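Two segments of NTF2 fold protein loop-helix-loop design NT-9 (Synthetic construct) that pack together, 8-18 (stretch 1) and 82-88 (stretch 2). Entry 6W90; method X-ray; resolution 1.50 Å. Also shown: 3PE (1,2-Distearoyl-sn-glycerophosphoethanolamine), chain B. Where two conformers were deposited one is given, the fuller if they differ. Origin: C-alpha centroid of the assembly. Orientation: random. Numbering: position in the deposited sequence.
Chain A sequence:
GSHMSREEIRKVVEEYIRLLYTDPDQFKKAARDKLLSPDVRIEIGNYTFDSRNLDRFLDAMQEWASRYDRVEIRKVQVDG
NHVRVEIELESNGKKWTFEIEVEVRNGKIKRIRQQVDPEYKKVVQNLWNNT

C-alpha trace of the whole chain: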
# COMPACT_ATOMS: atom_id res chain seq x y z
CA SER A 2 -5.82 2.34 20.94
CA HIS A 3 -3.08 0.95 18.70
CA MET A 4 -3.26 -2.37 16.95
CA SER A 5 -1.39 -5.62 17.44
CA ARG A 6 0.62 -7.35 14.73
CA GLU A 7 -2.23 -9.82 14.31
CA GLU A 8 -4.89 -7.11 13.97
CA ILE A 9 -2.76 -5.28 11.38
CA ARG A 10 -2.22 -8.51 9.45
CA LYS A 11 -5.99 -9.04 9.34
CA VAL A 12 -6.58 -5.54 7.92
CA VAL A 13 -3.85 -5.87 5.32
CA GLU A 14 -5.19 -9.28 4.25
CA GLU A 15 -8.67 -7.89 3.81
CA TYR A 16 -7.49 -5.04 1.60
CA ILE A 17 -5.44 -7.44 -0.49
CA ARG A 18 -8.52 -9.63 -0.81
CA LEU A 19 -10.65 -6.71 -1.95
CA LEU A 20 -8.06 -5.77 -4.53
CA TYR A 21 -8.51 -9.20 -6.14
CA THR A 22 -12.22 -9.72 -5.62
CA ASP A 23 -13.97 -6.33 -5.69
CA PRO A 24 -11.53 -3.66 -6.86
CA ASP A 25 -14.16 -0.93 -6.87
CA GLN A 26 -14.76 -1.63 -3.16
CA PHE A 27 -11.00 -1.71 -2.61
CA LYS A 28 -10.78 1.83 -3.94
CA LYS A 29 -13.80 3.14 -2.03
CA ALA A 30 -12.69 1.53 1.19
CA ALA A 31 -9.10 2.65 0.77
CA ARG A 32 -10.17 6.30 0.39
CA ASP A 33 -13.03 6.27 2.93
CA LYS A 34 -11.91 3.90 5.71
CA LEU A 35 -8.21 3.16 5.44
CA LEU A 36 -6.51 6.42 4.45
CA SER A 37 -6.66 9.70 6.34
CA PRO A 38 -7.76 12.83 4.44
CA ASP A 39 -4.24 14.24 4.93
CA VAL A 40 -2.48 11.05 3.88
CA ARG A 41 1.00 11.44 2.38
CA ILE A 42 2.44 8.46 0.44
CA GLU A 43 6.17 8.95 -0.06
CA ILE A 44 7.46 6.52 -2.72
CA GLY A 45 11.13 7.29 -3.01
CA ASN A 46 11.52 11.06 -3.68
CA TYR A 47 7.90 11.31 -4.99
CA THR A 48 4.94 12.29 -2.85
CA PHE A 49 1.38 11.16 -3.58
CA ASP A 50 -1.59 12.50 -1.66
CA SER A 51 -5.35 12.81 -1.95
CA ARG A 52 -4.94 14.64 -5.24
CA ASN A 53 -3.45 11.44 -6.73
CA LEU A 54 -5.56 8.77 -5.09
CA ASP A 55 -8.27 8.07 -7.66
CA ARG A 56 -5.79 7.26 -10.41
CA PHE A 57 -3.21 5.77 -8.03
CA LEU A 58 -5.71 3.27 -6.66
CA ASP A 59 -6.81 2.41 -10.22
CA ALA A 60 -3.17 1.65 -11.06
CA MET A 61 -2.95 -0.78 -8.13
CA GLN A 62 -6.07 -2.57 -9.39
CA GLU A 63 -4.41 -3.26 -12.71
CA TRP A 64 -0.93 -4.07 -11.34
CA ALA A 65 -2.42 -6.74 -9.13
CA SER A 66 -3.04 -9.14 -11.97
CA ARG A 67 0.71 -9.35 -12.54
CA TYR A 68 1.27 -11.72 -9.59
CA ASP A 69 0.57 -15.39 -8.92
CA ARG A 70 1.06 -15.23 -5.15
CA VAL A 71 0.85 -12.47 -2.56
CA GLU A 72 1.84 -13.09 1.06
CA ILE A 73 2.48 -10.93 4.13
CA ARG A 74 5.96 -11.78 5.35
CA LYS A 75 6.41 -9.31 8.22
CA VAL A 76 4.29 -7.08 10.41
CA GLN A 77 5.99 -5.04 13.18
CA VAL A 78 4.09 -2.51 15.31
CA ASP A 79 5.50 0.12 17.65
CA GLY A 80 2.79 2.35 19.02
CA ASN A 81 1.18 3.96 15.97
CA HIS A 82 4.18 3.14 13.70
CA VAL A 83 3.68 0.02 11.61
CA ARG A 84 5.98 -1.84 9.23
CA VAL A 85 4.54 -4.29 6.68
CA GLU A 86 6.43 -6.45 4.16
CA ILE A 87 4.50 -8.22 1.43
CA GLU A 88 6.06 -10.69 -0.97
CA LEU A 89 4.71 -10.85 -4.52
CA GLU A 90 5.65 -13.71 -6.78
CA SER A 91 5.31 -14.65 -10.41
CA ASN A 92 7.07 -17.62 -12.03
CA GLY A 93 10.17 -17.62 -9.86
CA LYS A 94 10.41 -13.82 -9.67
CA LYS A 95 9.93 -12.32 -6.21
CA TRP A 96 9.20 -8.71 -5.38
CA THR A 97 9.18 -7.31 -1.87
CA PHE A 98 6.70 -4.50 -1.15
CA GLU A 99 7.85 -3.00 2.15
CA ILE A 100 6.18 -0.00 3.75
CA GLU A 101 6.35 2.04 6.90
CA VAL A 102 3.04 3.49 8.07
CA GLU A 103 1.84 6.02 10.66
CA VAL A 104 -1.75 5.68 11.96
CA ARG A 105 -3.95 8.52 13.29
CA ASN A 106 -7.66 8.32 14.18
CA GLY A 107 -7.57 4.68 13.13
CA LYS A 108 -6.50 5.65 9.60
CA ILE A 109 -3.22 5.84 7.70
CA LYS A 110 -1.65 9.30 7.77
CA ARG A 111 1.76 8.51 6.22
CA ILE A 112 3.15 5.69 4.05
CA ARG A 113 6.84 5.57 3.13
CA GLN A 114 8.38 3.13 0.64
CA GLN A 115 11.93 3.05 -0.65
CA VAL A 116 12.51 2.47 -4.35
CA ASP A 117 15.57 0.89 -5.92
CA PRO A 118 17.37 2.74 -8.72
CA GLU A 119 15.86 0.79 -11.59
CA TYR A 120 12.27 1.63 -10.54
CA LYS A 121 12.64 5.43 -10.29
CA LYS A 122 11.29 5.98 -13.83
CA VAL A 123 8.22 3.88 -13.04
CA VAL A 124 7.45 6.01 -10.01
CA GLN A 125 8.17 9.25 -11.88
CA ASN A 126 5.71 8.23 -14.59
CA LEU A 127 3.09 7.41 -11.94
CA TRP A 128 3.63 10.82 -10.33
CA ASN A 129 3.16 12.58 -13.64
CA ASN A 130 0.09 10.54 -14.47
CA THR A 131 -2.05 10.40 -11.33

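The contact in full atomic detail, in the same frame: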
# COMPACT_ATOMS: atom_id res chain seq x y z
N GLU A 8 -3.82 -7.97 14.46
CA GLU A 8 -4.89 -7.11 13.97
C GLU A 8 -4.47 -6.41 12.69
O GLU A 8 -5.26 -6.33 11.75
CB GLU A 8 -5.28 -6.10 15.07
CG GLU A 8 -5.94 -6.77 16.30
CD GLU A 8 -6.09 -5.85 17.51
OE1 GLU A 8 -5.32 -4.87 17.65
OE2 GLU A 8 -6.99 -6.12 18.34
N ILE A 9 -3.24 -5.90 12.62
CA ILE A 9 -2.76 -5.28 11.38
C ILE A 9 -2.77 -6.30 10.24
O ILE A 9 -3.18 -6.00 9.11
CB ILE A 9 -1.35 -4.69 11.56
CG1 ILE A 9 -1.37 -3.46 12.49
CG2 ILE A 9 -0.72 -4.35 10.18
CD1 ILE A 9 -2.18 -2.26 11.92
N ARG A 10 -2.24 -7.50 10.50
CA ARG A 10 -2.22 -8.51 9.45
C ARG A 10 -3.61 -8.76 8.90
O ARG A 10 -3.80 -8.84 7.68
CB ARG A 10 -1.61 -9.79 9.99
CG ARG A 10 -1.38 -10.80 8.95
CD ARG A 10 -0.67 -12.02 9.54
NE ARG A 10 0.73 -11.76 9.88
CZ ARG A 10 1.76 -12.01 9.07
NH1 ARG A 10 1.55 -12.52 7.86
NH2 ARG A 10 3.00 -11.75 9.47
N LYS A 11 -4.61 -8.83 9.79
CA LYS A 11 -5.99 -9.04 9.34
C LYS A 11 -6.47 -7.90 8.43
O LYS A 11 -7.18 -8.15 7.43
CB LYS A 11 -6.95 -9.20 10.53
CG LYS A 11 -6.94 -10.58 11.16
CD LYS A 11 -7.90 -10.69 12.37
CE LYS A 11 -9.38 -10.40 12.04
NZ LYS A 11 -10.33 -10.43 13.23
N VAL A 12 -6.13 -6.65 8.76
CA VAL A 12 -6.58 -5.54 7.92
C VAL A 12 -5.90 -5.60 6.57
O VAL A 12 -6.56 -5.43 5.53
CB VAL A 12 -6.33 -4.19 8.61
CG1 VAL A 12 -6.62 -3.03 7.63
CG2 VAL A 12 -7.18 -4.13 9.86
N VAL A 13 -4.59 -5.81 6.57
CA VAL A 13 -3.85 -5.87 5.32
C VAL A 13 -4.42 -6.97 4.44
O VAL A 13 -4.65 -6.76 3.24
CB VAL A 13 -2.36 -6.09 5.59
CG1 VAL A 13 -1.63 -6.25 4.24
CG2 VAL A 13 -1.74 -4.93 6.34
N GLU A 14 -4.70 -8.14 5.03
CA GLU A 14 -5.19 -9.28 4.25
C GLU A 14 -6.54 -8.96 3.63
O GLU A 14 -6.81 -9.34 2.49
CB GLU A 14 -5.24 -10.54 5.12
CG GLU A 14 -3.85 -11.23 5.18
CD GLU A 14 -3.60 -12.21 6.33
OE1 GLU A 14 -4.52 -12.48 7.13
OE2 GLU A 14 -2.45 -12.72 6.43
N GLU A 15 -7.37 -8.23 4.35
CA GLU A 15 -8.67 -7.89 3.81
C GLU A 15 -8.54 -6.93 2.63
O GLU A 15 -9.28 -7.04 1.65
CB GLU A 15 -9.56 -7.30 4.90
CG GLU A 15 -11.00 -6.94 4.39
CD GLU A 15 -11.81 -8.09 3.68
OE1 GLU A 15 -11.44 -9.30 3.73
OE2 GLU A 15 -12.86 -7.76 3.05
N TYR A 16 -7.63 -5.96 2.72
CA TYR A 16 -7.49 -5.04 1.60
C TYR A 16 -6.88 -5.75 0.40
O TYR A 16 -7.27 -5.48 -0.74
CB TYR A 16 -6.66 -3.82 2.03
CG TYR A 16 -7.55 -2.80 2.69
CD1 TYR A 16 -8.24 -1.86 1.96
CD2 TYR A 16 -7.75 -2.82 4.06
CE1 TYR A 16 -9.10 -0.95 2.56
CE2 TYR A 16 -8.61 -1.90 4.66
CZ TYR A 16 -9.28 -0.99 3.91
OH TYR A 16 -10.14 -0.11 4.53
N ILE A 17 -5.94 -6.65 0.63
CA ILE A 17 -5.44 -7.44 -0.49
C ILE A 17 -6.58 -8.24 -1.11
O ILE A 17 -6.69 -8.33 -2.34
CB ILE A 17 -4.29 -8.37 -0.06
CG1 ILE A 17 -3.11 -7.52 0.38
CG2 ILE A 17 -4.00 -9.33 -1.22
CD1 ILE A 17 -2.10 -8.37 1.08
N ARG A 18 -7.43 -8.84 -0.28
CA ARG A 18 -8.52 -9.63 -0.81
C ARG A 18 -9.45 -8.78 -1.65
O ARG A 18 -9.90 -9.20 -2.72
CB ARG A 18 -9.31 -10.29 0.31
CG ARG A 18 -10.39 -11.23 -0.24
CD ARG A 18 -11.13 -11.97 0.93
NE ARG A 18 -12.14 -11.06 1.44
CZ ARG A 18 -13.35 -10.92 0.89
NH1 ARG A 18 -13.72 -11.70 -0.13
NH2 ARG A 18 -14.19 -10.02 1.37
N HIS A 82 3.27 3.37 14.81
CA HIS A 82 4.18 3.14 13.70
C HIS A 82 4.16 1.67 13.32
O HIS A 82 4.45 0.81 14.15
CB HIS A 82 5.60 3.54 14.09
CG HIS A 82 6.52 3.70 12.92
ND1 HIS A 82 6.43 4.78 12.08
CD2 HIS A 82 7.53 2.93 12.45
CE1 HIS A 82 7.35 4.68 11.14
NE2 HIS A 82 8.02 3.55 11.33
N VAL A 83 3.86 1.38 12.07
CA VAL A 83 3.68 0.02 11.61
C VAL A 83 4.60 -0.23 10.43
O VAL A 83 4.70 0.63 9.55
CB VAL A 83 2.22 -0.22 11.17
CG1 VAL A 83 2.04 -1.68 10.65
CG2 VAL A 83 1.26 0.14 12.29
N ARG A 84 5.22 -1.40 10.39
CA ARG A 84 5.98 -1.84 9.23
C ARG A 84 5.35 -3.11 8.67
O ARG A 84 5.05 -4.03 9.44
CB ARG A 84 7.44 -2.13 9.59
CG ARG A 84 8.24 -2.46 8.34
CD ARG A 84 9.72 -2.60 8.64
NE ARG A 84 10.19 -1.34 9.21
CZ ARG A 84 10.76 -0.37 8.51
NH1 ARG A 84 10.99 -0.50 7.21
NH2 ARG A 84 11.15 0.73 9.14
N VAL A 85 5.14 -3.14 7.36
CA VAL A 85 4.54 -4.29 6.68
C VAL A 85 5.42 -4.67 5.49
O VAL A 85 5.78 -3.80 4.71
CB VAL A 85 3.12 -3.96 6.20
CG1 VAL A 85 2.49 -5.13 5.42
CG2 VAL A 85 2.27 -3.65 7.41
N GLU A 86 5.76 -5.95 5.36
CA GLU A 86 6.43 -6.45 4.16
C GLU A 86 5.55 -7.50 3.51
O GLU A 86 5.07 -8.43 4.18
CB GLU A 86 7.78 -7.06 4.46
CG GLU A 86 8.81 -6.11 4.97
CD GLU A 86 10.13 -6.84 5.22
OE1 GLU A 86 11.01 -6.24 5.87
OE2 GLU A 86 10.28 -8.01 4.78
N ILE A 87 5.31 -7.32 2.22
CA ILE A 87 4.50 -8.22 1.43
C ILE A 87 5.35 -8.76 0.30
O ILE A 87 6.06 -8.00 -0.36
CB ILE A 87 3.25 -7.51 0.88
CG1 ILE A 87 2.34 -7.09 2.03
CG2 ILE A 87 2.50 -8.48 0.00
CD1 ILE A 87 1.25 -6.18 1.61
N GLU A 88 5.32 -10.06 0.11
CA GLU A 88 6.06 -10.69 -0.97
C GLU A 88 5.09 -11.01 -2.09
O GLU A 88 4.00 -11.52 -1.86
CB GLU A 88 6.75 -11.91 -0.40
CG GLU A 88 7.56 -12.72 -1.29
CD GLU A 88 8.13 -13.84 -0.47
OE1 GLU A 88 9.02 -13.52 0.35
OE2 GLU A 88 7.62 -14.99 -0.57
P 3PE B . 11.71 -5.34 -5.49
N 3PE B . 13.57 -2.28 -2.96
O11 3PE B . 10.18 -4.72 -5.47
O12 3PE B . 11.72 -6.70 -4.83
O13 3PE B . 12.67 -4.37 -4.53
O14 3PE B . 12.33 -5.35 -6.88
C11 3PE B . 12.52 -4.43 -3.14
C12 3PE B . 13.65 -3.65 -2.47
C1 3PE B . 9.99 -3.49 -6.10
C2 3PE B . 8.49 -3.14 -6.19
C3 3PE B . 7.89 -3.53 -4.84
O31 3PE B . 6.63 -2.96 -4.66
O32 3PE B . 5.89 -4.31 -6.29
C31 3PE B . 5.65 -3.43 -5.54
C32 3PE B . 4.26 -2.80 -5.53
C33 3PE B . 3.20 -3.65 -6.21
C34 3PE B . 1.90 -3.40 -5.45
C35 3PE B . 0.67 -3.82 -6.24
C36 3PE B . 0.00 -5.00 -5.53
C37 3PE B . -0.82 -4.55 -4.31
C38 3PE B . 0.03 -4.40 -3.03
C39 3PE B . -0.77 -4.74 -1.77
C3A 3PE B . -1.87 -3.70 -1.47
C3B 3PE B . -2.42 -3.84 -0.05
C3C 3PE B . -1.84 -2.74 0.85
C3D 3PE B . -2.59 -2.65 2.18
C3E 3PE B . -1.84 -1.69 3.11
C3F 3PE B . -2.26 -1.90 4.57
C3G 3PE B . -1.46 -0.99 5.50
C3H 3PE B . -1.32 -1.54 6.93
C3I 3PE B . -2.57 -1.33 7.79
O21 3PE B . 8.37 -1.77 -6.43
O22 3PE B . 7.29 -2.04 -8.41
C21 3PE B . 7.79 -1.29 -7.63
C22 3PE B . 7.84 0.23 -7.90
C23 3PE B . 6.46 0.90 -7.86
C24 3PE B . 5.92 1.05 -6.43
C25 3PE B . 4.47 1.58 -6.41
C26 3PE B . 3.87 1.22 -5.05
C27 3PE B . 2.37 1.51 -4.95
C28 3PE B . 1.81 1.02 -3.61
C29 3PE B . 2.00 2.00 -2.42
C2A 3PE B . 1.15 1.58 -1.21
C2B 3PE B . -0.14 2.39 -1.06
C2C 3PE B . -1.14 1.67 -0.14
C2D 3PE B . -2.56 2.02 -0.59
C2E 3PE B . -3.62 1.52 0.38
C2F 3PE B . -3.99 0.07 0.08

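A helix laid across a sheet illustrates how two periodicities can be matched: every second residue of a strand faces the same way, and so does roughly every fourth residue of a helix. In this designed NTF2-fold protein, helix 8-18 crosses strand 82-88 at 51° between their N-to-C directions, with the axes 10.4 Å apart at closest approach. That spacing leaves room for side chains but keeps the backbones from bonding to each other. The helix instead satisfies its own amides through i to i+4 hydrogen bonds, such as Val13 N to Ile9 O at 2.9 Å.

Along the strand, His82 lies out of reach of the helix, and contact begins at Val83. Val83 CG1 meets Ile9 CG2 at 3.9 Å, and the same two residues form the nearest CA pair, with Ile9 CA 8.3 Å from Val83 CA. Arg84 then directs its CA-to-CB bond away, as strand alternation requires. Val85 turns back toward the helix and sits between two of its turns: its CG2 lies 4.1 Å from Ile9 CG2, and its CG1 lies 4.3 Å from Val13 CG2. Past Glu86, which makes no contact, Ile87 repeats the bridging pattern one helical turn further on. Ile87 CD1 packs 3.9 Å from Val13 CG1 and 4.0 Å from Ile17 CD1. Glu88 is again out of reach.

All five pairings are apolar, and no hydrogen bond or salt bridge crosses between the stretches; van der Waals contact and exclusion of water hold the surfaces together. The contact buries 217 Å², both sides summed. Val13 and Ile17 also touch the bound phospholipid, whose acyl carbon C3H approaches Val13 CG2 at 3.5 Å. Within the helix, Arg18 NE forms a salt bridge with Glu15 OE1 at 3.0 Å.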